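Local coordinates for protein bifunctional enzyme IspD/IspF (Campylobacter jejuni, PDB 1W55) that catalyses two steps of isoprenoid precursor biosynthesis, the cytidylyl transfer from CTP to methylerythritol phosphate and the later ring closure to methylerythritol cyclodiphosphate, at residues Ser2-Ile7 with Ser43-Lys48; Asp88-Met93 with Ile150-Leu155. One frame throughout, in Å; residues are numbered along the deposited sequence.

Contact 1: Ser2-Ile7 with Ser43-Lys48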
loop_
_atom_site.group_PDB
_atom_site.type_symbol
_atom_site.label_atom_id
_atom_site.label_comp_id
_atom_site.label_asym_id
_atom_site.label_seq_id
_atom_site.Cartn_x
_atom_site.Cartn_y
_atom_site.Cartn_z
ATOM N N SER A 2 28.863 15.963 -30.723
ATOM C CA SER A 2 29.581 16.793 -29.708
ATOM C C SER A 2 28.772 16.932 -28.407
ATOM O O SER A 2 27.898 16.099 -28.121
ATOM C CB SER A 2 29.941 18.166 -30.291
ATOM O OG SER A 2 31.347 18.338 -30.364
ATOM N N GLU A 3 29.057 17.982 -27.633
ATOM C CA GLU A 3 28.494 18.105 -26.290
ATOM C C GLU A 3 27.315 19.073 -26.124
ATOM O O GLU A 3 27.036 19.918 -26.983
ATOM C CB GLU A 3 29.591 18.373 -25.251
ATOM C CG GLU A 3 29.975 17.112 -24.492
ATOM C CD GLU A 3 29.994 17.292 -22.986
ATOM O OE1 GLU A 3 31.075 17.617 -22.439
ATOM O OE2 GLU A 3 28.932 17.092 -22.348
ATOM N N MET A 4 26.640 18.911 -24.987
ATOM C CA MET A 4 25.378 19.559 -24.690
ATOM C C MET A 4 25.435 20.216 -23.321
ATOM O O MET A 4 25.970 19.642 -22.365
ATOM C CB MET A 4 24.261 18.516 -24.716
ATOM C CG MET A 4 22.849 19.083 -24.709
ATOM S SD MET A 4 21.624 17.847 -25.121
ATOM C CE MET A 4 21.907 16.589 -23.843
ATOM N N SER A 5 24.885 21.428 -23.245
ATOM C CA SER A 5 24.679 22.137 -21.984
ATOM C C SER A 5 23.185 22.160 -21.651
ATOM O O SER A 5 22.360 21.752 -22.461
ATOM C CB SER A 5 25.230 23.561 -22.064
ATOM O OG SER A 5 26.632 23.562 -22.253
ATOM N N LEU A 6 22.850 22.618 -20.446
ATOM C CA LEU A 6 21.464 22.673 -20.001
ATOM C C LEU A 6 21.119 24.080 -19.519
ATOM O O LEU A 6 21.866 24.667 -18.728
ATOM C CB LEU A 6 21.191 21.630 -18.899
ATOM C CG LEU A 6 19.805 21.642 -18.223
ATOM C CD1 LEU A 6 18.718 21.222 -19.202
ATOM C CD2 LEU A 6 19.755 20.764 -16.957
ATOM N N ILE A 7 20.009 24.622 -20.029
ATOM C CA ILE A 7 19.441 25.857 -19.492
ATOM C C ILE A 7 18.078 25.563 -18.877
ATOM O O ILE A 7 17.150 25.116 -19.567
ATOM C CB ILE A 7 19.316 26.965 -20.568
ATOM C CG1 ILE A 7 20.691 27.344 -21.144
ATOM C CG2 ILE A 7 18.606 28.195 -19.983
ATOM C CD1 ILE A 7 20.611 28.308 -22.350
ATOM N N SER A 43 20.561 14.792 -13.710
ATOM C CA SER A 43 20.877 13.381 -13.499
ATOM C C SER A 43 20.843 12.524 -14.779
ATOM O O SER A 43 21.304 11.380 -14.763
ATOM C CB SER A 43 19.945 12.777 -12.439
ATOM O OG SER A 43 18.693 12.406 -12.996
ATOM N N PHE A 44 20.311 13.073 -15.875
ATOM C CA PHE A 44 20.145 12.308 -17.117
ATOM C C PHE A 44 21.396 12.289 -17.996
ATOM O O PHE A 44 21.530 11.419 -18.858
ATOM C CB PHE A 44 18.957 12.826 -17.952
ATOM C CG PHE A 44 17.612 12.653 -17.295
ATOM C CD1 PHE A 44 16.519 13.381 -17.747
ATOM C CD2 PHE A 44 17.435 11.773 -16.219
ATOM C CE1 PHE A 44 15.266 13.247 -17.143
ATOM C CE2 PHE A 44 16.190 11.617 -15.614
ATOM C CZ PHE A 44 15.103 12.360 -16.071
ATOM N N TYR A 45 22.300 13.241 -17.780
ATOM C CA TYR A 45 23.354 13.517 -18.752
ATOM C C TYR A 45 24.464 14.354 -18.131
ATOM O O TYR A 45 24.188 15.209 -17.293
ATOM C CB TYR A 45 22.753 14.246 -19.956
ATOM C CG TYR A 45 23.681 14.436 -21.140
ATOM C CD1 TYR A 45 23.813 13.453 -22.122
ATOM C CD2 TYR A 45 24.416 15.611 -21.284
ATOM C CE1 TYR A 45 24.670 13.638 -23.212
ATOM C CE2 TYR A 45 25.268 15.800 -22.362
ATOM C CZ TYR A 45 25.390 14.817 -23.317
ATOM O OH TYR A 45 26.241 15.030 -24.377
ATOM N N PRO A 46 25.716 14.116 -18.527
ATOM C CA PRO A 46 26.834 14.933 -18.037
ATOM C C PRO A 46 26.961 16.254 -18.804
ATOM O O PRO A 46 27.900 16.425 -19.594
ATOM C CB PRO A 46 28.056 14.029 -18.266
ATOM C CG PRO A 46 27.687 13.173 -19.430
ATOM C CD PRO A 46 26.177 13.039 -19.425
ATOM N N PHE A 47 26.026 17.179 -18.561
ATOM C CA PHE A 47 26.028 18.478 -19.236
ATOM C C PHE A 47 27.321 19.232 -18.972
ATOM O O PHE A 47 27.845 19.205 -17.857
ATOM C CB PHE A 47 24.839 19.332 -18.794
ATOM C CG PHE A 47 23.504 18.749 -19.156
ATOM C CD1 PHE A 47 22.736 18.088 -18.194
ATOM C CD2 PHE A 47 23.005 18.872 -20.452
ATOM C CE1 PHE A 47 21.489 17.549 -18.516
ATOM C CE2 PHE A 47 21.763 18.343 -20.787
ATOM C CZ PHE A 47 20.997 17.681 -19.821
ATOM N N LYS A 48 27.811 19.909 -20.011
ATOM C CA LYS A 48 29.026 20.717 -19.951
ATOM C C LYS A 48 28.879 21.886 -18.988
ATOM O O LYS A 48 29.826 22.277 -18.293
ATOM C CB LYS A 48 29.368 21.248 -21.346
ATOM C CG LYS A 48 30.837 21.563 -21.532
ATOM C CD LYS A 48 31.036 22.670 -22.546
ATOM C CE LYS A 48 32.512 22.984 -22.754
ATOM N NZ LYS A 48 32.739 23.432 -24.158
HETATM O O HOH W 1 25.489 14.043 -26.749
#

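Contact 2: Asp88-Met93 with Ile150-Leu155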
loop_
_atom_site.group_PDB
_atom_site.type_symbol
_atom_site.label_atom_id
_atom_site.label_comp_id
_atom_site.label_asym_id
_atom_site.label_seq_id
_atom_site.Cartn_x
_atom_site.Cartn_y
_atom_site.Cartn_z
ATOM N N ASP A 88 28.729 27.573 -24.902
ATOM C CA ASP A 88 29.603 27.444 -26.070
ATOM C C ASP A 88 29.670 26.022 -26.642
ATOM O O ASP A 88 30.459 25.755 -27.545
ATOM C CB ASP A 88 31.007 28.027 -25.801
ATOM C CG ASP A 88 31.741 27.330 -24.658
ATOM O OD1 ASP A 88 31.575 26.103 -24.471
ATOM O OD2 ASP A 88 32.523 27.939 -23.897
ATOM N N SER A 89 28.842 25.122 -26.116
ATOM C CA SER A 89 28.726 23.770 -26.656
ATOM C C SER A 89 27.827 23.786 -27.890
ATOM O O SER A 89 26.983 24.677 -28.030
ATOM C CB SER A 89 28.191 22.792 -25.592
ATOM O OG SER A 89 26.836 23.061 -25.235
ATOM N N GLU A 90 28.014 22.806 -28.779
ATOM C CA GLU A 90 27.233 22.700 -30.011
ATOM C C GLU A 90 25.720 22.615 -29.762
ATOM O O GLU A 90 24.921 23.189 -30.511
ATOM C CB GLU A 90 27.677 21.482 -30.839
ATOM C CG GLU A 90 27.222 21.540 -32.299
ATOM C CD GLU A 90 27.518 20.275 -33.102
ATOM O OE1 GLU A 90 28.302 19.419 -32.638
ATOM O OE2 GLU A 90 26.961 20.138 -34.217
ATOM N N PHE A 91 25.340 21.865 -28.731
ATOM C CA PHE A 91 23.931 21.657 -28.422
ATOM C C PHE A 91 23.564 22.239 -27.072
ATOM O O PHE A 91 24.409 22.357 -26.172
ATOM C CB PHE A 91 23.583 20.174 -28.471
ATOM C CG PHE A 91 23.801 19.556 -29.816
ATOM C CD1 PHE A 91 24.984 18.864 -30.095
ATOM C CD2 PHE A 91 22.835 19.674 -30.815
ATOM C CE1 PHE A 91 25.201 18.294 -31.351
ATOM C CE2 PHE A 91 23.038 19.111 -32.074
ATOM C CZ PHE A 91 24.225 18.418 -32.345
ATOM N N VAL A 92 22.298 22.613 -26.951
ATOM C CA VAL A 92 21.755 23.069 -25.681
ATOM C C VAL A 92 20.372 22.474 -25.449
ATOM O O VAL A 92 19.490 22.541 -26.312
ATOM C CB VAL A 92 21.750 24.624 -25.563
ATOM C CG1 VAL A 92 20.850 25.264 -26.613
ATOM C CG2 VAL A 92 21.354 25.064 -24.148
ATOM N N MET A 93 20.203 21.861 -24.282
ATOM C CA MET A 93 18.875 21.472 -23.821
ATOM C C MET A 93 18.273 22.619 -23.010
ATOM O O MET A 93 18.928 23.194 -22.131
ATOM C CB MET A 93 18.938 20.196 -22.983
ATOM C CG MET A 93 17.575 19.709 -22.523
ATOM S SD MET A 93 17.642 18.045 -21.864
ATOM C CE MET A 93 17.372 17.142 -23.374
ATOM N N ILE A 150 15.864 20.338 -27.486
ATOM C CA ILE A 150 17.285 20.421 -27.807
ATOM C C ILE A 150 17.463 21.170 -29.121
ATOM O O ILE A 150 16.792 20.865 -30.118
ATOM C CB ILE A 150 17.936 19.016 -27.916
ATOM C CG1 ILE A 150 17.694 18.193 -26.662
ATOM C CG2 ILE A 150 19.438 19.137 -28.148
ATOM C CD1 ILE A 150 17.987 16.703 -26.858
ATOM N N SER A 151 18.387 22.124 -29.121
ATOM C CA SER A 151 18.647 22.935 -30.297
ATOM C C SER A 151 20.141 23.042 -30.519
ATOM O O SER A 151 20.934 22.882 -29.582
ATOM C CB SER A 151 18.066 24.345 -30.122
ATOM O OG SER A 151 16.670 24.302 -29.924
ATOM N N LYS A 152 20.518 23.318 -31.763
ATOM C CA LYS A 152 21.882 23.735 -32.060
ATOM C C LYS A 152 22.000 25.140 -31.498
ATOM O O LYS A 152 21.197 26.029 -31.818
ATOM C CB LYS A 152 22.170 23.723 -33.567
ATOM C CG LYS A 152 21.976 22.357 -34.242
ATOM C CD LYS A 152 23.256 21.875 -34.935
ATOM C CE LYS A 152 23.000 20.675 -35.864
ATOM N NZ LYS A 152 21.799 20.872 -36.755
ATOM N N THR A 153 22.993 25.310 -30.635
ATOM C CA THR A 153 23.211 26.544 -29.897
ATOM C C THR A 153 23.306 27.773 -30.796
ATOM O O THR A 153 22.636 28.786 -30.551
ATOM C CB THR A 153 24.475 26.393 -29.056
ATOM O OG1 THR A 153 24.335 25.231 -28.228
ATOM C CG2 THR A 153 24.615 27.538 -28.065
ATOM N N LYS A 154 24.116 27.669 -31.846
ATOM C CA LYS A 154 24.356 28.802 -32.740
ATOM C C LYS A 154 23.061 29.261 -33.411
ATOM O O LYS A 154 22.818 30.459 -33.525
ATOM C CB LYS A 154 25.442 28.471 -33.776
ATOM C CG LYS A 154 26.821 28.175 -33.152
ATOM C CD LYS A 154 27.881 27.874 -34.217
ATOM C CE LYS A 154 28.188 26.376 -34.305
ATOM N NZ LYS A 154 29.559 26.039 -33.810
ATOM N N LEU A 155 22.227 28.305 -33.819
ATOM C CA LEU A 155 20.957 28.615 -34.476
ATOM C C LEU A 155 19.932 29.260 -33.545
ATOM O O LEU A 155 19.193 30.160 -33.964
ATOM C CB LEU A 155 20.350 27.366 -35.126
ATOM C CG LEU A 155 21.039 26.889 -36.415
ATOM C CD1 LEU A 155 20.329 25.681 -36.977
ATOM C CD2 LEU A 155 21.143 27.995 -37.483
HETATM O O HOH W 2 25.683 25.212 -32.186
#

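Contact 1: Ser2-Ile7 with Ser43-Lys48
Where M4 passes F47 the two backbones meet almost at a right angle, the end-to-end directions of 2-6 and 45-48 lying 97° apart. One backbone hydrogen bond joins them, from K48 N to M4 O at 3.0 Å, and F47 CA gives the same oxygen a CA-H...O contact. P46 is the centre of an inverse gamma turn with a weak F47 N to Y45 O bond, and its sequence neighbours Y45 and F47 both reach the strand. The M4 side chain is bent at chi3 (58°), which brings CE over the centre of the Y45 ring, 3.6 Å from its centroid, while CE also lies 3.5 Å from F47 CE2. An unbranched methionine can lay its terminal methyl on the Y45 face while running alongside F47. P46 CD lies over the opposite face of Y45, offset toward the rim. L6 CB sits over the centre of the F47 ring, 3.6 Å from its centroid, with Y45 CD2 on the other face. At the outer end the tyrosine hydroxyl reaches a water, Y45 OH to water 1 at 2.7 Å, so the ring packs apolar while its tip stays polar. K48 points its amine to a salt bridge with D88. Strand 4-9 pairs with strands 50-54 and 91-96, helix 104-111 packs on M4 and F47 through F107, and the loop joins helix 33-42 to strand 50-54.

Contact 2: Asp88-Met93 with Ile150-Leu155
I150 and M93 form a non-hydrogen-bonded pair with side chains on the same face of the sheet; M93 CE packs tightly on I150 CG1 at 3.5 Å. I150 and T153 have the most surface buried here, followed by V92. The long methionine, bent at chi3 (-89°), reaches across to the compact branched isoleucine. V92 lies on the other face with S151, and the two residues exchange backbone bonds, V92 N to S151 O and S151 N to V92 O, both 3.0 Å. This is an antiparallel ladder inside the mixed sheet of the GT-A-like cytidylyltransferase domain, where strand 149-152 runs against strand 91-96. At its end K152 takes the N-cap position and T153 begins helix 153-159. T153 CB points toward 88-93, and its hydroxyl, OG1 anti to the carbonyl carbon (chi1 -55°), donates to S89 O at 2.7 Å. T153 N donates to E90 O at 2.9 Å, nearly straight at 170°, and water 2 gives that carbonyl a second donor while accepting from K154 N. The short threonine side chain brings OG1 to the S89 carbonyl with V92 CB beside it, the two side chains crossing at about a right angle. S89 OG turns back to bond F91 O, 2.7 Å away.

Overall arrangement
Strands 4-9 and 91-96 are neighbours in one sheet, so contact 1 and contact 2 lie side by side, their centres about 10 Å apart. The backbones join directly: S5 O and M93 N are 2.8 Å apart, probably hydrogen-bonded. Contact 2 is buried and belongs to the sheet itself, its chemistry dominated by paired backbone bonds and a threonine at a helix start. Contact 1 is only partly buried; a loop meets a strand there with a single backbone bond, and aromatic rings and a methionine do most of the work. A polar side-chain link also ties the two contacts together, the hydrogen bond between the hydroxyls of S5 and S89.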